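Local coordinates for NDP-N-acetyl-D-galactosaminuronic acid dehydrogenase (Methanosarcina mazei Go1, PDB 3G79), which probably oxidises UDP-N-acetyl-D-mannosamine to its uronate with two NAD+, as a member of the UDP-glucose/GDP-mannose dehydrogenase family, at residues Ala33-Ala38 with Gly88-Thr93; Lys355-Gly360 with Glu410-Ala415. One frame throughout, in Å; residues are numbered along the deposited sequence.

Interaction 1: residues Ala33-Ala38 with Gly88-Thr93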
ATOM      1  N   ALA A  33      -0.373  26.402  18.965  1.00 31.21           N
ATOM      2  CA  ALA A  33       0.846  26.778  18.254  1.00 30.78           C
ATOM      3  C   ALA A  33       1.490  27.981  18.867  1.00 30.64           C
ATOM      4  O   ALA A  33       2.625  27.888  19.299  1.00 31.59           O
ATOM      5  CB  ALA A  33       0.575  27.007  16.773  1.00 31.19           C
ATOM      6  N   ALA A  34       0.771  29.103  18.932  1.00 30.75           N
ATOM      7  CA  ALA A  34       1.341  30.366  19.392  1.00 30.27           C
ATOM      8  C   ALA A  34       1.829  30.163  20.788  1.00 30.74           C
ATOM      9  O   ALA A  34       2.835  30.715  21.215  1.00 31.25           O
ATOM     10  CB  ALA A  34       0.308  31.451  19.403  1.00 30.52           C
ATOM     11  N   VAL A  35       1.122  29.320  21.500  1.00 31.13           N
ATOM     12  CA  VAL A  35       1.302  29.285  22.930  1.00 32.31           C
ATOM     13  C   VAL A  35       2.407  28.283  23.273  1.00 33.05           C
ATOM     14  O   VAL A  35       3.101  28.428  24.288  1.00 33.58           O
ATOM     15  CB  VAL A  35      -0.089  29.081  23.568  1.00 32.95           C
ATOM     16  CG1 VAL A  35      -0.083  28.110  24.668  1.00 29.98           C
ATOM     17  CG2 VAL A  35      -0.716  30.446  23.930  1.00 27.97           C
ATOM     18  N   LEU A  36       2.623  27.322  22.368  1.00 32.49           N
ATOM     19  CA  LEU A  36       3.749  26.421  22.461  1.00 32.03           C
ATOM     20  C   LEU A  36       5.056  27.176  22.169  1.00 31.09           C
ATOM     21  O   LEU A  36       6.043  27.032  22.914  1.00 31.50           O
ATOM     22  CB  LEU A  36       3.557  25.263  21.480  1.00 33.10           C
ATOM     23  CG  LEU A  36       3.121  23.853  21.890  1.00 30.57           C
ATOM     24  CD1 LEU A  36       2.771  23.717  23.340  1.00 33.63           C
ATOM     25  CD2 LEU A  36       1.967  23.399  21.031  1.00 33.39           C
ATOM     26  N   PHE A  37       5.051  27.998  21.113  1.00 28.90           N
ATOM     27  CA  PHE A  37       6.191  28.859  20.803  1.00 27.79           C
ATOM     28  C   PHE A  37       6.549  29.714  22.021  1.00 28.14           C
ATOM     29  O   PHE A  37       7.716  29.813  22.377  1.00 29.36           O
ATOM     30  CB  PHE A  37       5.869  29.832  19.665  1.00 26.92           C
ATOM     31  CG  PHE A  37       5.806  29.217  18.288  1.00 29.35           C
ATOM     32  CD1 PHE A  37       6.763  28.288  17.860  1.00 25.21           C
ATOM     33  CD2 PHE A  37       4.815  29.644  17.384  1.00 25.10           C
ATOM     34  CE1 PHE A  37       6.696  27.751  16.559  1.00 29.50           C
ATOM     35  CE2 PHE A  37       4.745  29.133  16.087  1.00 29.28           C
ATOM     36  CZ  PHE A  37       5.678  28.164  15.674  1.00 24.96           C
ATOM     37  N   ALA A  38       5.549  30.324  22.664  1.00 26.99           N
ATOM     38  CA  ALA A  38       5.834  31.260  23.740  1.00 27.19           C
ATOM     39  C   ALA A  38       6.408  30.546  24.994  1.00 28.54           C
ATOM     40  O   ALA A  38       7.182  31.124  25.754  1.00 26.83           O
ATOM     41  CB  ALA A  38       4.586  32.145  24.070  1.00 26.40           C
ATOM     42  N   GLY A  88       4.599  36.801  30.799  1.00 39.14           N
ATOM     43  CA  GLY A  88       4.674  37.845  29.791  1.00 38.00           C
ATOM     44  C   GLY A  88       5.315  37.465  28.470  1.00 36.67           C
ATOM     45  O   GLY A  88       5.951  38.315  27.855  1.00 36.96           O
ATOM     46  N   LYS A  89       5.148  36.211  28.036  1.00 34.65           N
ATOM     47  CA  LYS A  89       5.711  35.750  26.751  1.00 33.59           C
ATOM     48  C   LYS A  89       4.667  35.652  25.608  1.00 33.59           C
ATOM     49  O   LYS A  89       4.984  35.277  24.451  1.00 33.32           O
ATOM     50  CB  LYS A  89       6.408  34.387  26.920  1.00 31.86           C
ATOM     51  CG  LYS A  89       7.668  34.455  27.761  1.00 29.39           C
ATOM     52  CD  LYS A  89       8.334  33.142  27.811  1.00 28.96           C
ATOM     53  CE  LYS A  89       9.298  32.995  26.660  1.00 28.75           C
ATOM     54  NZ  LYS A  89       9.799  31.587  26.588  1.00 28.16           N
ATOM     55  N   PHE A  90       3.424  35.948  25.945  1.00 32.99           N
ATOM     56  CA  PHE A  90       2.367  35.886  24.970  1.00 33.41           C
ATOM     57  C   PHE A  90       1.342  36.988  25.202  1.00 34.48           C
ATOM     58  O   PHE A  90       1.026  37.329  26.337  1.00 34.42           O
ATOM     59  CB  PHE A  90       1.707  34.519  24.991  1.00 32.61           C
ATOM     60  CG  PHE A  90       0.495  34.427  24.123  1.00 36.68           C
ATOM     61  CD1 PHE A  90       0.609  34.345  22.738  1.00 32.94           C
ATOM     62  CD2 PHE A  90      -0.778  34.451  24.678  1.00 33.66           C
ATOM     63  CE1 PHE A  90      -0.500  34.273  21.935  1.00 35.65           C
ATOM     64  CE2 PHE A  90      -1.909  34.360  23.845  1.00 36.90           C
ATOM     65  CZ  PHE A  90      -1.749  34.277  22.482  1.00 31.80           C
ATOM     66  N   GLU A  91       0.844  37.534  24.103  1.00 35.50           N
ATOM     67  CA  GLU A  91      -0.121  38.617  24.124  1.00 36.62           C
ATOM     68  C   GLU A  91      -0.908  38.539  22.831  1.00 35.98           C
ATOM     69  O   GLU A  91      -0.337  38.268  21.773  1.00 36.02           O
ATOM     70  CB  GLU A  91       0.592  39.965  24.198  1.00 37.75           C
ATOM     71  CG  GLU A  91      -0.351  41.154  24.275  1.00 51.32           C
ATOM     72  CD  GLU A  91       0.341  42.479  23.991  1.00 39.31           C
ATOM     73  OE1 GLU A  91      -0.383  43.507  23.829  1.00 51.25           O
ATOM     74  OE2 GLU A  91       1.601  42.478  23.918  1.00 51.25           O
ATOM     75  N   CYS A  92      -2.214  38.754  22.933  1.00 35.01           N
ATOM     76  CA  CYS A  92      -3.090  38.838  21.780  1.00 34.28           C
ATOM     77  C   CYS A  92      -3.377  40.313  21.493  1.00 33.59           C
ATOM     78  O   CYS A  92      -3.687  41.097  22.400  1.00 33.28           O
ATOM     79  CB  CYS A  92      -4.378  38.066  22.064  1.00 34.41           C
ATOM     80  SG  CYS A  92      -5.469  37.734  20.661  1.00 38.34           S
ATOM     81  N   THR A  93      -3.228  40.693  20.231  1.00 33.57           N
ATOM     82  CA  THR A  93      -3.439  42.073  19.792  1.00 32.78           C
ATOM     83  C   THR A  93      -4.149  42.133  18.438  1.00 31.98           C
ATOM     84  O   THR A  93      -3.940  41.253  17.592  1.00 31.76           O
ATOM     85  CB  THR A  93      -2.125  42.884  19.762  1.00 33.15           C
ATOM     86  OG1 THR A  93      -2.395  44.282  19.530  1.00 42.90           O
ATOM     87  CG2 THR A  93      -1.151  42.341  18.692  1.00 43.42           C
TER
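The phenyl ring of F90 takes the CG2 methyl of V35 over one face. That methyl sits 4.0 Å from the ring centroid and 6° off the ring normal, a CH-pi contact. A34 CB meets the ring obliquely, 3.9 Å from F90 CE1. At the root of the side chain, F90 CB lies 3.8 Å from A38 CB. A chi1 of 173° sets CG of F90 anti to the backbone N; the ring beyond it meets A34 and V35. Helix 30-39 follows the first strand of the Rossmann-type NAD-binding domain, after a glycine pattern consistent with a dinucleotide-binding loop. Within this chain, strand 90-93 is an outermost strand of the sheet, next to strand 45-49. V84 of helix 77-86 also touches F90 and A38. K89, next to F90 in the chain, bends its side chain round A38 O, near the end of helix 30-39. The bend is at chi3 (89°), and K89 NZ makes a weak hydrogen bond of 2.8 Å to A38 O. The stronger bond of NZ goes to A40 O, with a further weak one to F43 O. A methionine in place of K89 would probably leave these carbonyl oxygens without their shared ammonium donor.

Interaction 2: residues Lys355-Gly360 with Glu410-Ala415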
ATOM      1  N   LYS A 355     -39.404  -1.265   1.763  1.00 30.52           N
ATOM      2  CA  LYS A 355     -38.789  -0.371   2.746  1.00 29.31           C
ATOM      3  C   LYS A 355     -37.352  -0.814   3.100  1.00 27.72           C
ATOM      4  O   LYS A 355     -37.147  -1.990   3.443  1.00 26.88           O
ATOM      5  CB  LYS A 355     -39.664  -0.241   4.004  1.00 28.60           C
ATOM      6  CG  LYS A 355     -38.898   0.334   5.194  1.00 24.70           C
ATOM      7  CD  LYS A 355     -39.829   0.660   6.350  1.00 29.57           C
ATOM      8  CE  LYS A 355     -39.065   1.226   7.521  1.00 24.70           C
ATOM      9  NZ  LYS A 355     -39.999   1.588   8.631  1.00 30.45           N
ATOM     10  N   VAL A 356     -36.401   0.139   3.026  1.00 26.57           N
ATOM     11  CA  VAL A 356     -34.987  -0.034   3.411  1.00 26.03           C
ATOM     12  C   VAL A 356     -34.630   0.700   4.719  1.00 25.44           C
ATOM     13  O   VAL A 356     -34.868   1.892   4.866  1.00 25.35           O
ATOM     14  CB  VAL A 356     -34.029   0.479   2.294  1.00 27.21           C
ATOM     15  CG1 VAL A 356     -32.557   0.279   2.667  1.00 36.57           C
ATOM     16  CG2 VAL A 356     -34.309  -0.207   0.959  1.00 35.93           C
ATOM     17  N   ALA A 357     -34.066  -0.019   5.676  1.00 25.90           N
ATOM     18  CA  ALA A 357     -33.525   0.593   6.907  1.00 26.28           C
ATOM     19  C   ALA A 357     -32.025   0.703   6.759  1.00 26.83           C
ATOM     20  O   ALA A 357     -31.296  -0.318   6.710  1.00 27.02           O
ATOM     21  CB  ALA A 357     -33.883  -0.226   8.171  1.00 25.85           C
ATOM     22  N   MET A 358     -31.596   1.954   6.617  1.00 26.25           N
ATOM     23  CA  MET A 358     -30.207   2.349   6.645  1.00 25.13           C
ATOM     24  C   MET A 358     -29.709   2.428   8.081  1.00 28.03           C
ATOM     25  O   MET A 358     -30.072   3.335   8.853  1.00 28.85           O
ATOM     26  CB  MET A 358     -30.055   3.699   5.960  1.00 22.10           C
ATOM     27  CG  MET A 358     -30.408   3.611   4.463  1.00 20.43           C
ATOM     28  SD  MET A 358     -29.759   4.903   3.451  1.00 18.03           S
ATOM     29  CE  MET A 358     -30.835   4.815   2.113  1.00 20.77           C
ATOM     30  N   LEU A 359     -28.876   1.464   8.446  1.00 29.01           N
ATOM     31  CA  LEU A 359     -28.212   1.490   9.736  1.00 29.26           C
ATOM     32  C   LEU A 359     -26.879   2.160   9.573  1.00 30.35           C
ATOM     33  O   LEU A 359     -25.911   1.539   9.163  1.00 30.99           O
ATOM     34  CB  LEU A 359     -28.011   0.071  10.230  1.00 28.72           C
ATOM     35  CG  LEU A 359     -29.141  -0.536  11.061  1.00 14.70           C
ATOM     36  CD1 LEU A 359     -30.502  -0.335  10.436  1.00 27.98           C
ATOM     37  CD2 LEU A 359     -28.810  -2.011  11.261  1.00 28.30           C
ATOM     38  N   GLY A 360     -26.815   3.450   9.843  1.00 31.46           N
ATOM     39  CA  GLY A 360     -25.527   4.117   9.721  1.00 32.25           C
ATOM     40  C   GLY A 360     -25.477   5.187   8.658  1.00 33.69           C
ATOM     41  O   GLY A 360     -25.596   4.896   7.448  1.00 34.51           O
ATOM     42  N   GLU A 410     -37.801   1.918  15.309  1.00 39.07           N
ATOM     43  CA  GLU A 410     -38.760   2.530  14.402  1.00 37.89           C
ATOM     44  C   GLU A 410     -38.220   2.445  12.976  1.00 35.83           C
ATOM     45  O   GLU A 410     -38.946   2.160  12.043  1.00 35.46           O
ATOM     46  CB  GLU A 410     -39.242   3.931  14.883  1.00 38.01           C
ATOM     47  CG  GLU A 410     -38.457   5.168  14.495  1.00 39.09           C
ATOM     48  CD  GLU A 410     -39.260   6.479  14.741  1.00 39.66           C
ATOM     49  OE1 GLU A 410     -38.997   7.484  14.032  1.00 39.05           O
ATOM     50  OE2 GLU A 410     -40.155   6.501  15.633  1.00 39.38           O
ATOM     51  N   VAL A 411     -36.915   2.624  12.844  1.00 35.05           N
ATOM     52  CA  VAL A 411     -36.238   2.500  11.561  1.00 33.84           C
ATOM     53  C   VAL A 411     -36.324   1.083  10.992  1.00 32.63           C
ATOM     54  O   VAL A 411     -36.580   0.905   9.811  1.00 32.38           O
ATOM     55  CB  VAL A 411     -34.798   2.948  11.663  1.00 33.65           C
ATOM     56  CG1 VAL A 411     -34.045   2.545  10.406  1.00 18.81           C
ATOM     57  CG2 VAL A 411     -34.752   4.449  11.864  1.00 17.81           C
ATOM     58  N   VAL A 412     -36.160   0.082  11.842  1.00 32.38           N
ATOM     59  CA  VAL A 412     -36.138  -1.296  11.378  1.00 32.56           C
ATOM     60  C   VAL A 412     -37.523  -1.915  11.210  1.00 33.32           C
ATOM     61  O   VAL A 412     -37.691  -2.835  10.412  1.00 33.66           O
ATOM     62  CB  VAL A 412     -35.210  -2.161  12.265  1.00 32.21           C
ATOM     63  CG1 VAL A 412     -35.455  -3.651  12.094  1.00 15.71           C
ATOM     64  CG2 VAL A 412     -33.823  -1.860  11.931  1.00 15.04           C
ATOM     65  N   ARG A 413     -38.523  -1.404  11.925  1.00 34.43           N
ATOM     66  CA  ARG A 413     -39.843  -2.031  11.872  1.00 35.13           C
ATOM     67  C   ARG A 413     -40.443  -2.042  10.471  1.00 34.47           C
ATOM     68  O   ARG A 413     -40.429  -1.034   9.770  1.00 34.61           O
ATOM     69  CB  ARG A 413     -40.811  -1.481  12.939  1.00 36.00           C
ATOM     70  CG  ARG A 413     -41.717  -0.355  12.530  1.00 60.45           C
ATOM     71  CD  ARG A 413     -42.847  -0.233  13.523  1.00 36.94           C
ATOM     72  NE  ARG A 413     -43.319   1.146  13.592  1.00 61.11           N
ATOM     73  CZ  ARG A 413     -42.985   2.016  14.545  1.00 38.76           C
ATOM     74  NH1 ARG A 413     -43.472   3.254  14.511  1.00 61.53           N
ATOM     75  NH2 ARG A 413     -42.182   1.656  15.545  1.00 61.36           N
ATOM     76  N   ASN A 414     -40.904  -3.220  10.062  1.00 34.21           N
ATOM     77  CA  ASN A 414     -41.520  -3.425   8.748  1.00 34.03           C
ATOM     78  C   ASN A 414     -40.566  -3.320   7.536  1.00 33.43           C
ATOM     79  O   ASN A 414     -41.004  -3.317   6.389  1.00 33.60           O
ATOM     80  CB  ASN A 414     -42.757  -2.522   8.607  1.00 34.34           C
ATOM     81  CG  ASN A 414     -43.815  -2.836   9.658  1.00 48.81           C
ATOM     82  OD1 ASN A 414     -43.955  -3.985  10.073  1.00 35.72           O
ATOM     83  ND2 ASN A 414     -44.551  -1.823  10.103  1.00 35.17           N
ATOM     84  N   ALA A 415     -39.263  -3.270   7.787  1.00 32.73           N
ATOM     85  CA  ALA A 415     -38.300  -3.077   6.710  1.00 32.34           C
ATOM     86  C   ALA A 415     -38.012  -4.344   5.895  1.00 32.37           C
ATOM     87  O   ALA A 415     -37.811  -5.412   6.444  1.00 32.27           O
ATOM     88  CB  ALA A 415     -37.028  -2.489   7.249  1.00 32.07           C
TER
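K355 reaches from its strand across the turn that follows helix 408-412. Its CB lies 4.1 Å from N414 O. CG is anti to the backbone N (chi1 163°) and rests against A415, 4.0 Å from A415 CB. From there the chain is fully extended. CD runs on past A415 CA toward R413 O. K355 CE comes to 3.4 Å from V411 O. At the tip, K355 NZ donates a hydrogen bond of 2.9 Å to R413 O. The bond is nearly along the C=O axis, with a C=O...NZ angle of 166°. The carbonyl it grips belongs to a type II beta turn, V412 to A415, closed by A415 N bonding to V412 O. The ammonium group would probably be drawn to this helix end, where backbone carbonyls gather. The guanidinium of R413 takes no part; its NH2 forms a salt bridge with E409.

Beside the lysine the contact is apolar. A357 CB fits among three side chains: V411 CG1 at 3.6 Å, V412 CG2 and A415 CB. Further along the strand, L359 CD1 meets V412 CG2 at 3.9 Å, the two side chains crossing obliquely.

Strand 355-359 is the first strand of the parallel sheet in the family's UDP-binding domain, lying between strands 388-392 and 417-420. The strand order 3-2-1-4-5-6, all parallel, is that of a Rossmann-like fold. Helix 408-412 lies on the connection from strand 404-405 to strand 417-420. V411 also touches H392 of strand 388-392, V412 touches V438 of helix 432-439, and helix 375-385 packs on V356 and M358.

How the interactions relate
Interaction 1 comes first along the chain and closes before interaction 2 opens. The two lie on opposite sides of the chain's centre. Their centres are about 52 Å apart and their nearest atoms about 34 Å apart, so they do not touch. They share no helix, strand or sheet. Residues 33-38 and 88-93 belong to the NAD-binding domain, with its mixed sheet. Residues 355-360 and 410-415 belong to the UDP-binding domain, with its parallel sheet. Between them along the chain come the long helix 228-258 and the rest of the central region. Each contact thus joins a helix to a strand within one nucleotide-binding domain, consistent with separate domains for cofactor and sugar nucleotide.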